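Glycogen accumulation regulator GarA (Mycobacterium tuberculosis, PDB 6I2P) probably regulates mycobacterial carbon metabolism, including glycogen accumulation, through a forkhead-associated domain of the kind that recognises phosphothreonine. Local coordinates at residues C[120-124]-C[125-129]. Numbering follows the deposited sequence.
Sequences TYVNR and EPVDS
The phenol ring of Tyr121 lies obliquely against Pro126. Two ring carbons do the touching: CD2 of Tyr121 sits 3.5 Å from N of Pro126, and CE2 of Tyr121 reaches CB of Pro126 at 3.7 Å. With CG anti to its own carbonyl carbon (chi1 -54°), the tyrosine lays its CD2–CE2 side along the proline; elsewhere it touches Ser32 and Glu33 of the N-terminal segment and Gln139 of strand 137-140. Tyr121 and Pro126 form the non-hydrogen-bonded pair of a tight antiparallel hairpin, strands 120-122 and 125-127, closed by a type I' turn from Val122 to Glu125. Asn123 and Arg124, at the turn's corners, both take positive phi, as this turn requires. Within the FHA-domain beta sandwich, the hairpin ends one sheet: 120-122 pairs with strand 137-140, and 125-127 is the outermost strand within the chain. Val122 and Glu125 bond to each other twice. The bond from Val122 N to Glu125 O (3.0 Å) is fairly straight, whereas Glu125 N approaches Val122 O from well above the carbonyl plane, at 3.1 Å. Further along, Val127 N meets Thr120 O almost head-on at 2.9 Å, and a water that accepts from Thr120 N and donates to Val127 O links the two strands at this end. On the face away from Tyr121, CG2 of Val122 meets CG2 of Val127 at 3.8 Å, with Val122 also resting on Val111 of strand 108-113. The turn is tied down from outside: the Asn123 amide bonds through OD1 to Glu137 N and through ND2 to Asp136, while Arg124 extends away from the hairpin to give NH1 to the carbonyl of Asp35.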
loop_
_atom_site.group_PDB
_atom_site.type_symbol
_atom_site.label_atom_id
_atom_site.label_comp_id
_atom_site.label_asym_id
_atom_site.label_seq_id
_atom_site.Cartn_x
_atom_site.Cartn_y
_atom_site.Cartn_z
ATOM N N THR C 120 1.820 -14.400 9.354
ATOM C CA THR C 120 3.171 -14.637 9.856
ATOM C C THR C 120 3.894 -15.561 8.874
ATOM O O THR C 120 3.325 -16.552 8.411
ATOM C CB THR C 120 3.137 -15.174 11.302
ATOM O OG1 THR C 120 2.329 -14.307 12.098
ATOM C CG2 THR C 120 4.528 -15.270 11.928
ATOM N N TYR C 121 5.144 -15.222 8.552
ATOM C CA TYR C 121 5.960 -15.985 7.616
ATOM C C TYR C 121 7.229 -16.479 8.285
ATOM O O TYR C 121 7.855 -15.747 9.053
ATOM C CB TYR C 121 6.312 -15.142 6.373
ATOM C CG TYR C 121 5.114 -14.544 5.663
ATOM C CD1 TYR C 121 4.560 -13.337 6.080
ATOM C CD2 TYR C 121 4.574 -15.153 4.536
ATOM C CE1 TYR C 121 3.459 -12.782 5.431
ATOM C CE2 TYR C 121 3.487 -14.595 3.861
ATOM C CZ TYR C 121 2.928 -13.411 4.318
ATOM O OH TYR C 121 1.858 -12.850 3.668
ATOM N N VAL C 122 7.594 -17.731 8.010
ATOM C CA VAL C 122 8.828 -18.347 8.493
ATOM C C VAL C 122 9.574 -18.776 7.249
ATOM O O VAL C 122 9.048 -19.572 6.467
ATOM C CB VAL C 122 8.608 -19.501 9.510
ATOM C CG1 VAL C 122 9.915 -20.244 9.800
ATOM C CG2 VAL C 122 8.006 -18.964 10.802
ATOM N N ASN C 123 10.763 -18.185 7.033
ATOM C CA ASN C 123 11.626 -18.422 5.870
ATOM C C ASN C 123 10.868 -18.173 4.542
ATOM O O ASN C 123 10.945 -18.981 3.608
ATOM C CB ASN C 123 12.305 -19.808 5.942
ATOM C CG ASN C 123 13.155 -20.016 7.179
ATOM O OD1 ASN C 123 13.696 -19.075 7.773
ATOM N ND2 ASN C 123 13.290 -21.263 7.601
ATOM N N ARG C 124 10.105 -17.037 4.497
ATOM C CA ARG C 124 9.293 -16.550 3.364
ATOM C C ARG C 124 7.978 -17.306 3.147
ATOM O O ARG C 124 7.201 -16.930 2.266
ATOM C CB ARG C 124 10.089 -16.564 2.047
ATOM C CG ARG C 124 11.288 -15.642 1.983
ATOM C CD ARG C 124 11.916 -15.723 0.597
ATOM N NE ARG C 124 10.976 -15.372 -0.475
ATOM C CZ ARG C 124 10.650 -14.127 -0.807
ATOM N NH1 ARG C 124 9.791 -13.899 -1.790
ATOM N NH2 ARG C 124 11.190 -13.100 -0.168
ATOM N N GLU C 125 7.733 -18.372 3.924
ATOM C CA GLU C 125 6.556 -19.219 3.760
ATOM C C GLU C 125 5.453 -18.889 4.769
ATOM O O GLU C 125 5.733 -18.860 5.972
ATOM C CB GLU C 125 6.943 -20.707 3.816
ATOM C CG GLU C 125 7.828 -21.159 2.664
ATOM C CD GLU C 125 7.095 -21.577 1.404
ATOM O OE1 GLU C 125 7.117 -22.788 1.085
ATOM O OE2 GLU C 125 6.504 -20.700 0.733
ATOM N N PRO C 126 4.197 -18.646 4.306
ATOM C CA PRO C 126 3.111 -18.327 5.254
ATOM C C PRO C 126 2.771 -19.497 6.172
ATOM O O PRO C 126 2.656 -20.635 5.707
ATOM C CB PRO C 126 1.939 -17.935 4.345
ATOM C CG PRO C 126 2.228 -18.599 3.040
ATOM C CD PRO C 126 3.718 -18.634 2.907
ATOM N N VAL C 127 2.684 -19.227 7.488
ATOM C CA VAL C 127 2.428 -20.266 8.492
ATOM C C VAL C 127 1.372 -19.868 9.516
ATOM O O VAL C 127 1.189 -18.681 9.809
ATOM C CB VAL C 127 3.725 -20.759 9.218
ATOM C CG1 VAL C 127 4.707 -21.434 8.264
ATOM C CG2 VAL C 127 4.401 -19.641 10.015
ATOM N N ASP C 128 0.717 -20.880 10.097
ATOM C CA ASP C 128 -0.213 -20.715 11.205
ATOM C C ASP C 128 0.647 -20.930 12.462
ATOM O O ASP C 128 0.630 -20.106 13.376
ATOM C CB ASP C 128 -1.346 -21.750 11.128
ATOM C CG ASP C 128 -2.293 -21.587 9.955
ATOM O OD1 ASP C 128 -2.761 -20.450 9.722
ATOM O OD2 ASP C 128 -2.592 -22.599 9.289
ATOM N N SER C 129 1.450 -22.013 12.457
ATOM C CA SER C 129 2.382 -22.378 13.525
ATOM C C SER C 129 3.614 -23.067 12.938
ATOM O O SER C 129 3.489 -23.897 12.033
ATOM C CB SER C 129 1.709 -23.283 14.550
ATOM O OG SER C 129 1.391 -24.547 13.996
HETATM O O HOH W 1 0.224 -16.545 8.461
#